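Local coordinates for protein iron superoxide dismutase (Trypanosoma cruzi, PDB 2GPC) that catalyses the dismutation of superoxide to molecular oxygen and hydrogen peroxide at a mononuclear iron site, at residues Trp126-Thr131 / Lys137-His142; Gln71-Thr76 / Leu153-Thr158; Ala15-Ser20 / Trp182-Trp187; Val117-Ser122 / Cys159-His164. All blocks are in the same frame, centred on the assembly; numbering follows the deposited sequence.

Contact 1. Residues Trp126-Thr131 / Lys137-His142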
loop_
_atom_site.group_PDB
_atom_site.type_symbol
_atom_site.label_atom_id
_atom_site.label_comp_id
_atom_site.label_asym_id
_atom_site.label_seq_id
_atom_site.Cartn_x
_atom_site.Cartn_y
_atom_site.Cartn_z
ATOM N N TRP A 126 5.245 14.528 -2.855
ATOM C CA TRP A 126 6.455 15.355 -2.979
ATOM C C TRP A 126 6.163 16.820 -3.269
ATOM O O TRP A 126 5.170 17.161 -3.929
ATOM C CB TRP A 126 7.363 14.856 -4.121
ATOM C CG TRP A 126 7.842 13.448 -3.986
ATOM C CD1 TRP A 126 7.169 12.324 -4.353
ATOM C CD2 TRP A 126 9.102 13.005 -3.460
ATOM N NE1 TRP A 126 7.922 11.212 -4.074
ATOM C CE2 TRP A 126 9.117 11.603 -3.537
ATOM C CE3 TRP A 126 10.226 13.655 -2.935
ATOM C CZ2 TRP A 126 10.195 10.836 -3.093
ATOM C CZ3 TRP A 126 11.306 12.885 -2.506
ATOM C CH2 TRP A 126 11.274 11.498 -2.582
ATOM N N LEU A 127 7.050 17.683 -2.765
ATOM C CA LEU A 127 7.287 18.999 -3.327
ATOM C C LEU A 127 8.603 18.883 -4.079
ATOM O O LEU A 127 9.588 18.384 -3.533
ATOM C CB LEU A 127 7.417 20.059 -2.227
ATOM C CG LEU A 127 7.740 21.489 -2.683
ATOM C CD1 LEU A 127 6.630 22.043 -3.584
ATOM C CD2 LEU A 127 7.975 22.394 -1.482
ATOM N N VAL A 128 8.616 19.333 -5.331
ATOM C CA VAL A 128 9.820 19.331 -6.155
ATOM C C VAL A 128 10.003 20.697 -6.810
ATOM O O VAL A 128 9.060 21.475 -6.915
ATOM C CB VAL A 128 9.776 18.238 -7.278
ATOM C CG1 VAL A 128 9.675 16.826 -6.682
ATOM C CG2 VAL A 128 8.652 18.494 -8.265
ATOM N N LYS A 129 11.220 20.976 -7.248
ATOM C CA LYS A 129 11.503 22.107 -8.109
ATOM C C LYS A 129 11.817 21.533 -9.479
ATOM O O LYS A 129 12.726 20.716 -9.612
ATOM C CB LYS A 129 12.697 22.900 -7.567
ATOM C CG LYS A 129 13.144 24.081 -8.437
ATOM C CD LYS A 129 14.109 24.960 -7.635
ATOM C CE LYS A 129 14.297 26.343 -8.192
ATOM N NZ LYS A 129 15.243 27.115 -7.303
ATOM N N ASP A 130 11.029 21.919 -10.482
ATOM C CA ASP A 130 11.281 21.527 -11.866
ATOM C C ASP A 130 12.327 22.462 -12.458
ATOM O O ASP A 130 12.024 23.614 -12.773
ATOM C CB ASP A 130 9.983 21.585 -12.675
ATOM C CG ASP A 130 10.125 20.992 -14.060
ATOM O OD1 ASP A 130 11.264 20.804 -14.550
ATOM O OD2 ASP A 130 9.127 20.697 -14.740
ATOM N N THR A 131 13.563 21.979 -12.587
ATOM C CA THR A 131 14.665 22.814 -13.079
ATOM C C THR A 131 14.586 23.114 -14.575
ATOM O O THR A 131 15.356 23.915 -15.063
ATOM C CB THR A 131 16.041 22.204 -12.728
ATOM O OG1 THR A 131 16.145 20.867 -13.241
ATOM C CG2 THR A 131 16.200 22.060 -11.232
ATOM N N LYS A 137 6.491 22.406 -7.900
ATOM C CA LYS A 137 5.325 21.582 -8.210
ATOM C C LYS A 137 5.080 20.526 -7.126
ATOM O O LYS A 137 6.022 20.012 -6.525
ATOM C CB LYS A 137 5.520 20.862 -9.548
ATOM C CG LYS A 137 5.550 21.775 -10.763
ATOM C CD LYS A 137 5.868 20.963 -12.007
ATOM C CE LYS A 137 5.948 21.828 -13.253
ATOM N NZ LYS A 137 6.355 20.980 -14.405
ATOM N N VAL A 138 3.809 20.222 -6.891
ATOM C CA VAL A 138 3.414 19.090 -6.071
ATOM C C VAL A 138 3.342 17.911 -7.023
ATOM O O VAL A 138 2.825 18.028 -8.143
ATOM C CB VAL A 138 2.056 19.310 -5.378
ATOM C CG1 VAL A 138 1.494 17.987 -4.820
ATOM C CG2 VAL A 138 2.183 20.335 -4.285
ATOM N N TYR A 139 3.844 16.781 -6.557
ATOM C CA TYR A 139 4.124 15.621 -7.386
ATOM C C TYR A 139 3.940 14.385 -6.510
ATOM O O TYR A 139 4.285 14.413 -5.351
ATOM C CB TYR A 139 5.570 15.740 -7.859
ATOM C CG TYR A 139 6.074 14.631 -8.743
ATOM C CD1 TYR A 139 5.518 14.406 -9.999
ATOM C CD2 TYR A 139 7.126 13.823 -8.332
ATOM C CE1 TYR A 139 5.991 13.402 -10.815
ATOM C CE2 TYR A 139 7.603 12.819 -9.144
ATOM C CZ TYR A 139 7.031 12.619 -10.381
ATOM O OH TYR A 139 7.505 11.622 -11.189
ATOM N N GLN A 140 3.366 13.316 -7.043
ATOM C CA GLN A 140 3.247 12.071 -6.286
ATOM C C GLN A 140 3.938 10.937 -7.023
ATOM O O GLN A 140 4.009 10.926 -8.258
ATOM C CB GLN A 140 1.782 11.725 -6.042
ATOM C CG GLN A 140 0.977 11.424 -7.296
ATOM C CD GLN A 140 -0.500 11.628 -7.071
ATOM O OE1 GLN A 140 -1.093 10.995 -6.194
ATOM N NE2 GLN A 140 -1.093 12.543 -7.829
ATOM N N THR A 141 4.480 9.997 -6.263
ATOM C CA THR A 141 4.969 8.758 -6.849
ATOM C C THR A 141 4.226 7.586 -6.239
ATOM O O THR A 141 3.699 7.673 -5.126
ATOM C CB THR A 141 6.494 8.617 -6.701
ATOM O OG1 THR A 141 6.883 8.619 -5.315
ATOM C CG2 THR A 141 7.207 9.805 -7.315
ATOM N N HIS A 142 4.155 6.503 -7.000
ATOM C CA HIS A 142 3.436 5.322 -6.585
ATOM C C HIS A 142 4.459 4.258 -6.208
ATOM O O HIS A 142 5.500 4.127 -6.856
ATOM C CB HIS A 142 2.541 4.839 -7.731
ATOM C CG HIS A 142 1.485 3.870 -7.314
ATOM N ND1 HIS A 142 0.558 4.155 -6.333
ATOM C CD2 HIS A 142 1.195 2.618 -7.754
ATOM C CE1 HIS A 142 -0.258 3.125 -6.192
ATOM N NE2 HIS A 142 0.102 2.185 -7.047
#

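Contact 2. Residues Gln71-Thr76 / Leu153-Thr158. With FE2 (Fe (II) ion), chain C.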
loop_
_atom_site.group_PDB
_atom_site.type_symbol
_atom_site.label_atom_id
_atom_site.label_comp_id
_atom_site.label_asym_id
_atom_site.label_seq_id
_atom_site.Cartn_x
_atom_site.Cartn_y
_atom_site.Cartn_z
ATOM N N GLN A 71 13.411 2.914 -2.244
ATOM C CA GLN A 71 12.779 2.980 -0.933
ATOM C C GLN A 71 13.781 3.447 0.115
ATOM O O GLN A 71 13.420 4.160 1.034
ATOM C CB GLN A 71 12.164 1.644 -0.522
ATOM C CG GLN A 71 10.855 1.309 -1.243
ATOM C CD GLN A 71 9.714 2.228 -0.858
ATOM O OE1 GLN A 71 9.613 3.329 -1.380
ATOM N NE2 GLN A 71 8.854 1.779 0.057
ATOM N N ILE A 72 15.039 3.057 -0.039
ATOM C CA ILE A 72 16.097 3.525 0.845
ATOM C C ILE A 72 16.296 5.040 0.728
ATOM O O ILE A 72 16.360 5.745 1.737
ATOM C CB ILE A 72 17.409 2.750 0.567
ATOM C CG1 ILE A 72 17.265 1.305 1.067
ATOM C CG2 ILE A 72 18.592 3.416 1.254
ATOM C CD1 ILE A 72 18.337 0.354 0.562
ATOM N N PHE A 73 16.409 5.537 -0.499
ATOM C CA PHE A 73 16.538 6.978 -0.730
ATOM C C PHE A 73 15.307 7.738 -0.217
ATOM O O PHE A 73 15.446 8.743 0.498
ATOM C CB PHE A 73 16.765 7.254 -2.221
ATOM C CG PHE A 73 16.789 8.711 -2.575
ATOM C CD1 PHE A 73 18.000 9.397 -2.679
ATOM C CD2 PHE A 73 15.612 9.404 -2.789
ATOM C CE1 PHE A 73 18.020 10.751 -3.006
ATOM C CE2 PHE A 73 15.623 10.740 -3.116
ATOM C CZ PHE A 73 16.842 11.423 -3.222
ATOM N N ASN A 74 14.110 7.254 -0.559
ATOM C CA ASN A 74 12.866 7.964 -0.212
ATOM C C ASN A 74 12.695 8.067 1.310
ATOM O O ASN A 74 12.278 9.100 1.814
ATOM C CB ASN A 74 11.624 7.283 -0.815
ATOM C CG ASN A 74 11.588 7.335 -2.336
ATOM O OD1 ASN A 74 12.267 8.139 -2.947
ATOM N ND2 ASN A 74 10.776 6.465 -2.950
ATOM N N HIS A 75 13.038 7.005 2.036
ATOM C CA HIS A 75 12.873 6.992 3.492
ATOM C C HIS A 75 13.852 7.946 4.154
ATOM O O HIS A 75 13.473 8.698 5.038
ATOM C CB HIS A 75 12.999 5.570 4.066
ATOM C CG HIS A 75 11.751 4.772 3.906
ATOM N ND1 HIS A 75 11.413 4.165 2.716
ATOM C CD2 HIS A 75 10.721 4.544 4.752
ATOM C CE1 HIS A 75 10.239 3.579 2.842
ATOM N NE2 HIS A 75 9.797 3.785 4.069
ATOM N N THR A 76 15.101 7.939 3.707
ATOM C CA THR A 76 16.091 8.881 4.243
ATOM C C THR A 76 15.644 10.322 4.006
ATOM O O THR A 76 15.717 11.154 4.907
ATOM C CB THR A 76 17.496 8.608 3.666
ATOM O OG1 THR A 76 18.026 7.403 4.239
ATOM C CG2 THR A 76 18.497 9.684 4.107
ATOM N N LEU A 153 13.423 17.034 -11.913
ATOM C CA LEU A 153 12.600 17.272 -10.722
ATOM C C LEU A 153 13.398 17.134 -9.432
ATOM O O LEU A 153 13.439 16.041 -8.841
ATOM C CB LEU A 153 11.420 16.297 -10.690
ATOM C CG LEU A 153 10.456 16.282 -11.867
ATOM C CD1 LEU A 153 9.336 15.291 -11.584
ATOM C CD2 LEU A 153 9.889 17.668 -12.166
ATOM N N LYS A 154 14.015 18.229 -8.985
ATOM C CA LYS A 154 14.783 18.237 -7.743
ATOM C C LYS A 154 13.873 18.082 -6.514
ATOM O O LYS A 154 12.973 18.891 -6.292
ATOM C CB LYS A 154 15.603 19.523 -7.616
ATOM C CG LYS A 154 16.544 19.554 -6.414
ATOM C CD LYS A 154 17.899 20.188 -6.743
ATOM C CE LYS A 154 17.763 21.637 -7.215
ATOM N NZ LYS A 154 18.918 22.486 -6.743
ATOM N N PRO A 155 14.093 17.044 -5.717
ATOM C CA PRO A 155 13.242 16.814 -4.547
ATOM C C PRO A 155 13.505 17.825 -3.430
ATOM O O PRO A 155 14.652 18.122 -3.111
ATOM C CB PRO A 155 13.587 15.383 -4.127
ATOM C CG PRO A 155 14.912 15.097 -4.695
ATOM C CD PRO A 155 15.119 15.999 -5.876
ATOM N N LEU A 156 12.429 18.362 -2.866
ATOM C CA LEU A 156 12.515 19.312 -1.759
ATOM C C LEU A 156 11.943 18.773 -0.446
ATOM O O LEU A 156 12.456 19.085 0.629
ATOM C CB LEU A 156 11.789 20.604 -2.122
ATOM C CG LEU A 156 12.243 21.335 -3.393
ATOM C CD1 LEU A 156 11.496 22.659 -3.493
ATOM C CD2 LEU A 156 13.730 21.556 -3.442
ATOM N N LEU A 157 10.887 17.972 -0.542
ATOM C CA LEU A 157 10.140 17.497 0.614
ATOM C C LEU A 157 9.383 16.237 0.220
ATOM O O LEU A 157 8.884 16.156 -0.888
ATOM C CB LEU A 157 9.116 18.564 1.037
ATOM C CG LEU A 157 8.291 18.389 2.303
ATOM C CD1 LEU A 157 9.165 18.574 3.538
ATOM C CD2 LEU A 157 7.130 19.390 2.331
ATOM N N THR A 158 9.293 15.262 1.116
ATOM C CA THR A 158 8.384 14.135 0.900
ATOM C C THR A 158 7.675 13.710 2.179
ATOM O O THR A 158 8.188 13.895 3.286
ATOM C CB THR A 158 9.104 12.932 0.250
ATOM O OG1 THR A 158 8.139 11.949 -0.189
ATOM C CG2 THR A 158 10.011 12.204 1.251
HETATM FE FE FE2 C . 7.758 3.827 4.584
HETATM O O HOH W 1 7.256 3.607 2.383
#

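Contact 3. Residues Ala15-Ser20 / Trp182-Trp187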
loop_
_atom_site.group_PDB
_atom_site.type_symbol
_atom_site.label_atom_id
_atom_site.label_comp_id
_atom_site.label_asym_id
_atom_site.label_seq_id
_atom_site.Cartn_x
_atom_site.Cartn_y
_atom_site.Cartn_z
ATOM N N ALA A 15 7.695 12.159 18.961
ATOM C CA ALA A 15 6.608 11.674 19.825
ATOM C C ALA A 15 5.686 12.786 20.355
ATOM O O ALA A 15 4.456 12.667 20.275
ATOM C CB ALA A 15 7.174 10.864 20.985
ATOM N N ALA A 16 6.283 13.851 20.883
ATOM C CA ALA A 16 5.528 14.989 21.428
ATOM C C ALA A 16 4.727 15.722 20.347
ATOM O O ALA A 16 3.800 16.457 20.655
ATOM C CB ALA A 16 6.480 15.977 22.133
ATOM N N LYS A 17 5.107 15.546 19.086
ATOM C CA LYS A 17 4.381 16.154 17.970
ATOM C C LYS A 17 3.552 15.146 17.146
ATOM O O LYS A 17 3.079 15.483 16.076
ATOM C CB LYS A 17 5.355 16.952 17.088
ATOM C CG LYS A 17 5.810 18.292 17.730
ATOM C CD LYS A 17 6.015 19.379 16.686
ATOM C CE LYS A 17 6.380 20.717 17.315
ATOM N NZ LYS A 17 6.958 21.605 16.276
ATOM N N GLY A 18 3.389 13.918 17.651
ATOM C CA GLY A 18 2.399 12.982 17.121
ATOM C C GLY A 18 2.873 11.877 16.177
ATOM O O GLY A 18 2.066 11.336 15.405
ATOM N N LEU A 19 4.156 11.532 16.249
ATOM C CA LEU A 19 4.699 10.310 15.641
ATOM C C LEU A 19 5.512 9.609 16.703
ATOM O O LEU A 19 6.602 10.057 17.048
ATOM C CB LEU A 19 5.595 10.620 14.437
ATOM C CG LEU A 19 4.926 10.823 13.080
ATOM C CD1 LEU A 19 6.025 11.002 12.019
ATOM C CD2 LEU A 19 4.000 9.687 12.711
ATOM N N SER A 20 4.967 8.513 17.222
ATOM C CA SER A 20 5.441 7.889 18.457
ATOM C C SER A 20 6.751 7.151 18.260
ATOM O O SER A 20 7.113 6.798 17.140
ATOM C CB SER A 20 4.400 6.896 18.996
ATOM O OG SER A 20 4.204 5.828 18.081
ATOM N N TRP A 182 2.366 18.248 8.737
ATOM C CA TRP A 182 2.509 19.701 8.609
ATOM C C TRP A 182 3.112 20.319 9.861
ATOM O O TRP A 182 3.835 21.313 9.771
ATOM C CB TRP A 182 1.184 20.388 8.259
ATOM C CG TRP A 182 0.716 20.128 6.859
ATOM C CD1 TRP A 182 -0.442 19.518 6.493
ATOM C CD2 TRP A 182 1.390 20.475 5.641
ATOM N NE1 TRP A 182 -0.533 19.462 5.125
ATOM C CE2 TRP A 182 0.580 20.040 4.577
ATOM C CE3 TRP A 182 2.605 21.114 5.343
ATOM C CZ2 TRP A 182 0.939 20.212 3.244
ATOM C CZ3 TRP A 182 2.960 21.286 4.022
ATOM C CH2 TRP A 182 2.128 20.834 2.985
ATOM N N ASN A 183 2.833 19.733 11.017
ATOM C CA ASN A 183 3.380 20.225 12.278
ATOM C C ASN A 183 4.859 19.913 12.459
ATOM O O ASN A 183 5.473 20.437 13.378
ATOM C CB ASN A 183 2.600 19.656 13.476
ATOM C CG ASN A 183 1.214 20.243 13.611
ATOM O OD1 ASN A 183 0.342 19.658 14.267
ATOM N ND2 ASN A 183 0.998 21.404 13.011
ATOM N N VAL A 184 5.424 19.055 11.605
ATOM C CA VAL A 184 6.838 18.693 11.709
ATOM C C VAL A 184 7.677 18.929 10.442
ATOM O O VAL A 184 8.841 18.539 10.409
ATOM C CB VAL A 184 7.019 17.220 12.185
ATOM C CG1 VAL A 184 6.461 17.039 13.584
ATOM C CG2 VAL A 184 6.399 16.230 11.211
ATOM N N VAL A 185 7.127 19.595 9.432
ATOM C CA VAL A 185 7.887 19.845 8.191
ATOM C C VAL A 185 9.167 20.610 8.500
ATOM O O VAL A 185 9.136 21.620 9.185
ATOM C CB VAL A 185 7.078 20.652 7.144
ATOM C CG1 VAL A 185 7.972 21.062 5.944
ATOM C CG2 VAL A 185 5.916 19.859 6.655
ATOM N N ASN A 186 10.280 20.121 7.969
ATOM C CA ASN A 186 11.587 20.719 8.172
ATOM C C ASN A 186 11.885 21.695 7.035
ATOM O O ASN A 186 12.514 21.337 6.035
ATOM C CB ASN A 186 12.645 19.605 8.241
ATOM C CG ASN A 186 13.999 20.106 8.671
ATOM O OD1 ASN A 186 14.241 21.307 8.727
ATOM N ND2 ASN A 186 14.902 19.177 8.978
ATOM N N TRP A 187 11.422 22.934 7.187
ATOM C CA TRP A 187 11.667 23.962 6.167
ATOM C C TRP A 187 13.159 24.244 5.976
ATOM O O TRP A 187 13.567 24.650 4.899
ATOM C CB TRP A 187 10.906 25.256 6.489
ATOM C CG TRP A 187 9.438 25.033 6.501
ATOM C CD1 TRP A 187 8.611 25.126 7.573
ATOM C CD2 TRP A 187 8.625 24.591 5.404
ATOM N NE1 TRP A 187 7.323 24.810 7.209
ATOM C CE2 TRP A 187 7.302 24.478 5.880
ATOM C CE3 TRP A 187 8.873 24.317 4.056
ATOM C CZ2 TRP A 187 6.239 24.089 5.064
ATOM C CZ3 TRP A 187 7.820 23.924 3.246
ATOM C CH2 TRP A 187 6.521 23.817 3.750
HETATM O O HOH W 2 1.284 17.402 15.694
#

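Contact 4. Residues Val117-Ser122 / Cys159-His164. With FE2 (Fe (II) ion), chain C.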
loop_
_atom_site.group_PDB
_atom_site.type_symbol
_atom_site.label_atom_id
_atom_site.label_comp_id
_atom_site.label_asym_id
_atom_site.label_seq_id
_atom_site.Cartn_x
_atom_site.Cartn_y
_atom_site.Cartn_z
ATOM N N VAL A 117 -3.375 12.864 0.822
ATOM C CA VAL A 117 -4.514 12.158 1.412
ATOM C C VAL A 117 -5.252 11.337 0.350
ATOM O O VAL A 117 -5.775 10.260 0.642
ATOM C CB VAL A 117 -5.486 13.135 2.142
ATOM C CG1 VAL A 117 -6.716 12.409 2.654
ATOM C CG2 VAL A 117 -4.779 13.826 3.305
ATOM N N GLY A 118 -5.271 11.824 -0.883
ATOM C CA GLY A 118 -6.001 11.167 -1.960
ATOM C C GLY A 118 -5.234 10.076 -2.703
ATOM O O GLY A 118 -5.818 9.395 -3.540
ATOM N N HIS A 119 -3.938 9.898 -2.432
ATOM C CA HIS A 119 -3.151 8.939 -3.210
ATOM C C HIS A 119 -3.669 7.536 -2.923
ATOM O O HIS A 119 -3.770 7.138 -1.766
ATOM C CB HIS A 119 -1.658 9.014 -2.891
ATOM C CG HIS A 119 -0.820 8.125 -3.755
ATOM N ND1 HIS A 119 -0.348 8.515 -4.992
ATOM C CD2 HIS A 119 -0.393 6.852 -3.573
ATOM C CE1 HIS A 119 0.345 7.523 -5.528
ATOM N NE2 HIS A 119 0.334 6.504 -4.687
ATOM N N PHE A 120 -4.025 6.807 -3.974
ATOM C CA PHE A 120 -4.637 5.500 -3.793
ATOM C C PHE A 120 -3.552 4.436 -3.757
ATOM O O PHE A 120 -2.700 4.394 -4.637
ATOM C CB PHE A 120 -5.630 5.198 -4.902
ATOM C CG PHE A 120 -6.432 3.977 -4.639
ATOM C CD1 PHE A 120 -7.410 3.984 -3.660
ATOM C CD2 PHE A 120 -6.174 2.799 -5.315
ATOM C CE1 PHE A 120 -8.148 2.843 -3.388
ATOM C CE2 PHE A 120 -6.915 1.651 -5.047
ATOM C CZ PHE A 120 -7.891 1.675 -4.079
ATOM N N GLY A 121 -3.579 3.597 -2.730
ATOM C CA GLY A 121 -2.541 2.598 -2.518
ATOM C C GLY A 121 -1.301 3.202 -1.879
ATOM O O GLY A 121 -1.366 4.258 -1.258
ATOM N N SER A 122 -0.184 2.504 -2.037
ATOM C CA SER A 122 1.099 2.860 -1.439
ATOM C C SER A 122 1.780 3.923 -2.274
ATOM O O SER A 122 1.803 3.830 -3.508
ATOM C CB SER A 122 2.000 1.626 -1.383
ATOM O OG SER A 122 1.450 0.602 -0.566
ATOM N N CYS A 159 6.492 13.139 1.980
ATOM C CA CYS A 159 5.680 12.542 3.023
ATOM C C CYS A 159 5.278 11.154 2.562
ATOM O O CYS A 159 4.568 11.006 1.568
ATOM C CB CYS A 159 4.414 13.365 3.257
ATOM S SG CYS A 159 3.326 12.677 4.522
ATOM N N ASP A 160 5.754 10.148 3.280
ATOM C CA ASP A 160 5.431 8.752 3.029
ATOM C C ASP A 160 3.960 8.536 3.333
ATOM O O ASP A 160 3.517 8.848 4.430
ATOM C CB ASP A 160 6.266 7.891 3.979
ATOM C CG ASP A 160 6.223 6.411 3.667
ATOM O OD1 ASP A 160 5.514 5.960 2.718
ATOM O OD2 ASP A 160 6.899 5.606 4.356
ATOM N N VAL A 161 3.207 8.011 2.373
ATOM C CA VAL A 161 1.803 7.669 2.617
ATOM C C VAL A 161 1.513 6.176 2.414
ATOM O O VAL A 161 0.347 5.771 2.337
ATOM C CB VAL A 161 0.803 8.571 1.819
ATOM C CG1 VAL A 161 0.942 10.031 2.235
ATOM C CG2 VAL A 161 0.955 8.410 0.299
ATOM N N TRP A 162 2.561 5.345 2.394
ATOM C CA TRP A 162 2.392 3.916 2.632
ATOM C C TRP A 162 1.708 3.792 3.982
ATOM O O TRP A 162 2.027 4.543 4.911
ATOM C CB TRP A 162 3.741 3.175 2.667
ATOM C CG TRP A 162 4.390 2.907 1.329
ATOM C CD1 TRP A 162 4.789 3.828 0.410
ATOM C CD2 TRP A 162 4.758 1.629 0.795
ATOM N NE1 TRP A 162 5.378 3.211 -0.668
ATOM C CE2 TRP A 162 5.370 1.856 -0.462
ATOM C CE3 TRP A 162 4.637 0.308 1.252
ATOM C CZ2 TRP A 162 5.843 0.819 -1.268
ATOM C CZ3 TRP A 162 5.101 -0.715 0.456
ATOM C CH2 TRP A 162 5.696 -0.458 -0.799
ATOM N N GLU A 163 0.754 2.872 4.088
ATOM C CA GLU A 163 0.001 2.667 5.311
ATOM C C GLU A 163 0.875 2.385 6.534
ATOM O O GLU A 163 0.537 2.825 7.628
ATOM C CB GLU A 163 -1.062 1.572 5.104
ATOM C CG GLU A 163 -2.148 2.029 4.150
ATOM C CD GLU A 163 -3.235 1.006 3.878
ATOM O OE1 GLU A 163 -2.916 -0.192 3.735
ATOM O OE2 GLU A 163 -4.406 1.430 3.778
ATOM N N HIS A 164 2.004 1.696 6.343
ATOM C CA HIS A 164 2.943 1.411 7.429
ATOM C C HIS A 164 3.552 2.674 8.057
ATOM O O HIS A 164 4.027 2.640 9.179
ATOM C CB HIS A 164 4.054 0.441 6.986
ATOM C CG HIS A 164 5.044 1.020 6.013
ATOM N ND1 HIS A 164 5.337 0.413 4.810
ATOM C CD2 HIS A 164 5.841 2.115 6.081
ATOM C CE1 HIS A 164 6.262 1.116 4.175
ATOM N NE2 HIS A 164 6.586 2.150 4.928
HETATM FE FE FE2 C . 7.758 3.827 4.584
HETATM O O HOH W 3 -1.153 3.666 1.519
HETATM O O HOH W 4 0.901 0.754 1.981
HETATM O O HOH W 1 7.256 3.607 2.383
#

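Contact 1. Residues Trp126-Thr131 / Lys137-His142
The indole of W126 meets the partner strand at its edge, where T141 OG1 and Y139 O both lie close to the ring plane. W126 CD1 and V128 CG1 lie obliquely to the Y139 ring. At the indole edge NE1 donates to T141 OG1 over 3.1 Å, with the acceptor 11° out of the ring plane. The T141 hydroxyl sits between its backbone N and carbonyl carbon (chi1 60°), which turns it to the indole, and it also pairs with G145 O.

Behind these groups runs an antiparallel beta hairpin, strands 123-130 and 135-142. W126 with Y139 and V128 with K137 are hydrogen-bonded pairs, and L127 with V138 is the non-hydrogen-bonded pair between them. W126 N reaches Y139 O at 2.7 Å, the donor standing almost in line with the carbonyl, while Y139 N returns to W126 O at 3.0 Å. V128 N and K137 N each donate to the other residue's carbonyl oxygen, both bonds 2.9 Å long. W126, V128, K137 and Y139 point to one face of the sheet, where V128 CG2 packs at 4.2 Å from Y139 CB; L127 and V138 point to the other, toward helices 92-102 and 105-118.

Near the hairpin turn the K137 chain, extended beyond CG, carries NZ to D130 OD2 in a 2.8 Å salt bridge that uses the anti lone pair of the carboxylate. D130 OD1 accepts from N132 N and N152 ND2. Both oxygens are therefore engaged, which fixes the rotation of the carboxylate and should favour its ionised form.

Contact 2. Residues Gln71-Thr76 / Leu153-Thr158
Where the alpha-hairpin domain meets the C-terminal sheet of an iron superoxide dismutase, helix 63-80 lies against edge strand 153-160, and the same helix supplies the iron ligand H75. The two segments touch lightly, at two points. F73 presents the edge of its ring to P155, CZ standing 4.4 Å from CG of the proline; the phenyl reaches across because its CG is anti to the backbone N (chi1 175°). Further along the strand, the methyl CG2 of T158 lies 3.9 Å from the carbonyl oxygen of N74. The T158 hydroxyl is turned to A125 O on the neighbouring strand, leaving the methyl to meet the helix. W124 and W126 of strand 123-130 pack against both N74 and T158 and fill out this interface. L156 and L157 form a classic beta bulge opposite L127.

On another side of the helix H75 binds the iron through NE2 at 2.1 Å, in company with H27, D160, H164 and a water. Its other ring nitrogen, ND1, donates to Q71 O at 2.6 Å, nearly in the imidazole plane, which holds the ring against rotation. H75 N donates to that same oxygen at 3.0 Å, from the opposite face of the carbonyl plane.

Contact 3. Residues Ala15-Ser20 / Trp182-Trp187
One water bridges the main-chain oxygen of K17 and the side-chain amide oxygen of N183, donating to K17 O over 2.7 Å and to N183 OD1 over 2.8 Å. Since it gives a proton to each, the two acceptors are tied together without touching. A second, weaker link is direct: K17 NZ makes a weak hydrogen bond, 3.5 Å long, to N183 O, secondary to the one with P84 O. The main-chain oxygen of K17 and the ammonium at the end of its side chain thus engage different oxygens of N183, one through the water and one directly.

Apolar contact runs beside these bonds. K17 CB meets V184 CG1 at 3.7 Å, and CD follows at 3.9 Å from the same methyl, the two side chains passing one another in opposite directions. The lysine chain bends at chi2 (-146°), and its CD lies 3.5 Å from N183 O as it runs toward P84.

In the fold, this joins the turn leading into helix 21-44, in the alpha-hairpin domain, to the last, weakly bonded part of helix 174-184 in the C-terminal domain. M82, in a loop, packs against both L19 and V184 at the same junction. After K17 the chain turns through G18, whose positive phi (101°) suits glycine, and G18 O accepts from Y170 OH. S20 then takes the N-cap position of helix 21-44, its OG accepting from Q23 N.

Contact 4. Residues Val117-Ser122 / Cys159-His164
S122 and W162 meet by a CH-pi contact: S122 CB stands over the face of the indole, 3.5 Å from the centroid of its five-membered ring and 14° off the normal. The iron-bound water lies over the opposite face, toward the rim, so the indole separates the serine from the metal's solvent ligand. A looser apolar contact joins H119 CB to V161 CG2 at 4.2 Å.

Two waters bridge the segments. One donates to G121 O and to V161 O, at 2.7 Å from the latter; another links S122 OG, at 2.6 Å, with E163 N. S122 OG also pairs with S122 OG of the second subunit.

The metal bonds come from the strand end and the loop after it. D160 OD2 binds iron at 2.0 Å and H164 NE2 at 2.1 Å, with H27 and H75 completing the protein ligands. D160 OD1 accepts from W162 N at 3.0 Å in an Asx turn, and a weak bond from the iron-bound water.

H164 ND1 is paired with E163 OE2 of the second subunit, and the reverse pair is formed too. Each subunit thus places a carboxylate behind an iron ligand of the other, consistent with the two metal sites depending on an intact dimer.

How the contacts relate
Contacts 1, 2 and 4 gather round the three-stranded antiparallel sheet, whose central strand 123-130 is flanked by 135-142 and 153-160. Contacts 1 and 2 have centres about 10 Å apart and are joined through the bonds of neighbouring strands; contact 4 lies about 14 to 15 Å from both. Contacts 2 and 4 share strand 153-160 and the iron, for which contact 2 supplies one protein ligand and contact 4 two; their segments alternate along the chain. Contact 1 falls within the spans of both, and contact 3, its centre about 17 to 21 Å from those of the others, encloses them all. Contacts 2 and 3 thus both join the alpha-hairpin and C-terminal domains, between which the metal is held.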